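Predicted metal-dependent phosphohydrolase (Magnetospirillum magnetotacticum MS-1, PDB 3KH1) probably acts as a metal-dependent phosphohydrolase of the HD-domain family, possibly removing phosphate from deoxyribonucleoside 5'-monophosphates. Local coordinates at the interface of chains A and B. Numbering follows the deposited sequence. Chains: chain A/B, Predicted metal-dependent phosphohydrolase.

The interface of chains A and B. Residues chain A 6-7, 9-10, 13; chain B 58, 180-181, 184.
The N-terminal 3-10 helix 5-7 and the first turns of helix 8-19 of chain A lie against helix 179-195 and the short 3-10 helix 56-58 of chain B. A:Leu10 is the apolar centre of the patch, its two methyls dividing the partner's surface between them. CD1 packs against B:Tyr58, 3.7 Å from ring carbon CE2, while CD2 rests 3.7 Å from CD2 of the B:Tyr184 ring and also lies over one face of the B:Arg180 guanidinium, 3.4 Å above its plane and displaced toward the rim. With CG opposite the backbone N (chi1 -177°), the leucine extends toward chain B; B:Leu181 adds a looser methyl contact beyond CD1.

Polar bonds border this core. A turn about the CB–CG bond of B:Arg180 (chi2 70°) swings the guanidinium across A:Leu10 toward A:Glu7, where its NH2 forms a salt bridge and hydrogen bond with the carboxylate OE1 at 2.9 Å. The oxygen lies almost in the guanidinium plane, but the nitrogen approaches from above the carboxylate, the two planes being nearly perpendicular. The same NH2 meets water 1 at 3.0 Å, and this water also bonds to the carbonyl O of A:Pro6 and the backbone N of A:Leu10, linking the arginine to the start of the chain A helix. Cut back to an alanine, B:Arg180 would probably leave the A:Glu7 carboxylate without its charged mate, deprive the water of a partner and uncover one side of the A:Leu10 methyl. Farther along helix 8-19, the phenol OH of B:Tyr58 donates to the amide OE1 of A:Gln13 at 2.6 Å, meeting a lone pair of that oxygen in the carbonyl plane, with the ring turned nearly perpendicular to the amide.

The patch recurs with the chains exchanged in this two-fold symmetric, possibly biological dimer, where the N-terminal helix of each all but wholly helical HD-domain subunit reaches across onto its neighbour's C-terminal helix.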
ATOM      1  N   PRO A   6      27.340  -2.624 -14.689  1.00 20.68           N
ATOM      2  CA  PRO A   6      26.484  -1.439 -14.742  1.00 21.31           C
ATOM      3  C   PRO A   6      25.031  -1.657 -14.386  1.00 20.01           C
ATOM      4  O   PRO A   6      24.326  -0.695 -14.134  1.00 19.72           O
ATOM      5  CB  PRO A   6      26.554  -1.015 -16.217  1.00 21.88           C
ATOM      6  CG  PRO A   6      27.798  -1.553 -16.697  1.00 22.20           C
ATOM      7  CD  PRO A   6      27.953  -2.888 -16.009  1.00 22.10           C
ATOM      8  N   GLU A   7      24.571  -2.909 -14.376  1.00 18.81           N
ATOM      9  CA  GLU A   7      23.207  -3.234 -14.029  1.00 19.55           C
ATOM     10  C   GLU A   7      23.008  -3.487 -12.528  1.00 17.92           C
ATOM     11  O   GLU A   7      21.915  -3.875 -12.108  1.00 16.77           O
ATOM     12  CB  GLU A   7      22.789  -4.446 -14.834  1.00 20.07           C
ATOM     13  CG  GLU A   7      22.629  -4.197 -16.309  1.00 23.34           C
ATOM     14  CD  GLU A   7      21.397  -3.402 -16.670  1.00 27.63           C
ATOM     15  OE1 GLU A   7      20.370  -3.445 -15.929  1.00 29.67           O
ATOM     16  OE2 GLU A   7      21.499  -2.730 -17.728  1.00 33.39           O
ATOM     17  N   ARG A   9      22.932  -1.582  -9.774  1.00 15.34           N
ATOM     18  CA  ARG A   9      22.027  -0.759  -8.968  1.00 15.19           C
ATOM     19  C   ARG A   9      20.578  -1.197  -9.170  1.00 14.91           C
ATOM     20  O   ARG A   9      19.844  -1.396  -8.204  1.00 14.03           O
ATOM     21  CB  ARG A   9      22.228   0.720  -9.336  1.00 15.60           C
ATOM     22  CG  ARG A   9      21.210   1.656  -8.672  1.00 14.48           C
ATOM     23  CD  ARG A   9      21.546   3.105  -8.990  1.00 14.91           C
ATOM     24  NE  ARG A   9      20.579   3.991  -8.365  1.00 15.23           N
ATOM     25  CZ  ARG A   9      20.623   4.376  -7.088  1.00 16.53           C
ATOM     26  NH1 ARG A   9      21.618   4.033  -6.293  1.00 18.21           N
ATOM     27  NH2 ARG A   9      19.667   5.142  -6.588  1.00 15.86           N
ATOM     28  N   LEU A  10      20.160  -1.335 -10.426  1.00 14.51           N
ATOM     29  CA  LEU A  10      18.777  -1.706 -10.737  1.00 14.33           C
ATOM     30  C   LEU A  10      18.546  -3.136 -10.200  1.00 14.12           C
ATOM     31  O   LEU A  10      17.469  -3.418  -9.696  1.00 14.63           O
ATOM     32  CB  LEU A  10      18.511  -1.569 -12.235  1.00 14.51           C
ATOM     33  CG  LEU A  10      17.069  -1.874 -12.648  1.00 16.04           C
ATOM     34  CD1 LEU A  10      16.011  -1.046 -11.890  1.00 16.79           C
ATOM     35  CD2 LEU A  10      16.958  -1.699 -14.167  1.00 18.51           C
ATOM     36  N   GLN A  13      17.848  -2.861  -6.527  1.00 13.61           N
ATOM     37  CA  GLN A  13      16.496  -2.320  -6.344  1.00 13.59           C
ATOM     38  C   GLN A  13      15.409  -3.366  -6.593  1.00 13.20           C
ATOM     39  O   GLN A  13      14.478  -3.511  -5.801  1.00 13.52           O
ATOM     40  CB  GLN A  13      16.294  -1.087  -7.233  1.00 13.74           C
ATOM     41  CG  GLN A  13      17.189   0.048  -6.802  1.00 13.85           C
ATOM     42  CD  GLN A  13      17.313   1.152  -7.847  1.00 12.82           C
ATOM     43  OE1 GLN A  13      17.300   0.876  -9.056  1.00 14.97           O
ATOM     44  NE2 GLN A  13      17.385   2.432  -7.381  1.00 14.78           N
TER
ATOM     45  N   TYR B  58      13.927   6.467 -12.514  1.00 13.03           N
ATOM     46  CA  TYR B  58      13.668   5.977 -13.864  1.00 13.51           C
ATOM     47  C   TYR B  58      12.489   6.651 -14.576  1.00 14.02           C
ATOM     48  O   TYR B  58      12.278   6.414 -15.771  1.00 14.98           O
ATOM     49  CB  TYR B  58      13.505   4.423 -13.875  1.00 13.80           C
ATOM     50  CG  TYR B  58      14.708   3.769 -13.208  1.00 13.39           C
ATOM     51  CD1 TYR B  58      15.968   3.792 -13.766  1.00 14.11           C
ATOM     52  CD2 TYR B  58      14.578   3.148 -11.984  1.00 13.28           C
ATOM     53  CE1 TYR B  58      17.075   3.252 -13.102  1.00 16.30           C
ATOM     54  CE2 TYR B  58      15.656   2.605 -11.334  1.00 14.12           C
ATOM     55  CZ  TYR B  58      16.920   2.637 -11.896  1.00 14.49           C
ATOM     56  OH  TYR B  58      18.023   2.091 -11.244  1.00 16.12           O
ATOM     57  N   ARG B 180      14.361   2.485 -19.541  1.00 20.43           N
ATOM     58  CA  ARG B 180      15.221   1.601 -18.795  1.00 19.63           C
ATOM     59  C   ARG B 180      14.423   0.426 -18.239  1.00 18.34           C
ATOM     60  O   ARG B 180      14.852  -0.713 -18.345  1.00 19.36           O
ATOM     61  CB  ARG B 180      15.892   2.365 -17.667  1.00 20.53           C
ATOM     62  CG  ARG B 180      16.821   1.530 -16.845  1.00 20.21           C
ATOM     63  CD  ARG B 180      18.069   1.162 -17.647  1.00 23.41           C
ATOM     64  NE  ARG B 180      18.827   0.138 -16.944  1.00 24.84           N
ATOM     65  CZ  ARG B 180      19.619   0.379 -15.910  1.00 22.16           C
ATOM     66  NH1 ARG B 180      19.768   1.614 -15.454  1.00 20.97           N
ATOM     67  NH2 ARG B 180      20.236  -0.633 -15.313  1.00 22.95           N
ATOM     68  N   LEU B 181      13.260   0.693 -17.631  1.00 17.39           N
ATOM     69  CA  LEU B 181      12.446  -0.388 -17.106  1.00 16.35           C
ATOM     70  C   LEU B 181      11.903  -1.265 -18.247  1.00 16.84           C
ATOM     71  O   LEU B 181      11.741  -2.452 -18.084  1.00 16.95           O
ATOM     72  CB  LEU B 181      11.312   0.191 -16.243  1.00 15.80           C
ATOM     73  CG  LEU B 181      11.751   0.967 -14.969  1.00 16.97           C
ATOM     74  CD1 LEU B 181      10.543   1.311 -14.172  1.00 16.62           C
ATOM     75  CD2 LEU B 181      12.752   0.147 -14.102  1.00 19.83           C
ATOM     76  N   TYR B 184      14.639  -3.620 -19.151  1.00 18.47           N
ATOM     77  CA  TYR B 184      14.726  -4.655 -18.128  1.00 18.77           C
ATOM     78  C   TYR B 184      13.621  -5.701 -18.380  1.00 19.12           C
ATOM     79  O   TYR B 184      13.864  -6.917 -18.316  1.00 19.24           O
ATOM     80  CB  TYR B 184      14.593  -4.014 -16.751  1.00 18.41           C
ATOM     81  CG  TYR B 184      14.735  -4.983 -15.604  1.00 17.50           C
ATOM     82  CD1 TYR B 184      13.634  -5.687 -15.134  1.00 17.16           C
ATOM     83  CD2 TYR B 184      15.971  -5.208 -14.989  1.00 17.42           C
ATOM     84  CE1 TYR B 184      13.744  -6.586 -14.126  1.00 16.23           C
ATOM     85  CE2 TYR B 184      16.081  -6.132 -13.956  1.00 18.30           C
ATOM     86  CZ  TYR B 184      14.972  -6.803 -13.527  1.00 14.98           C
ATOM     87  OH  TYR B 184      15.063  -7.713 -12.516  1.00 18.01           O
TER
HETATM   88  O   HOH W   1      21.806  -0.311 -12.784  1.00 15.90           O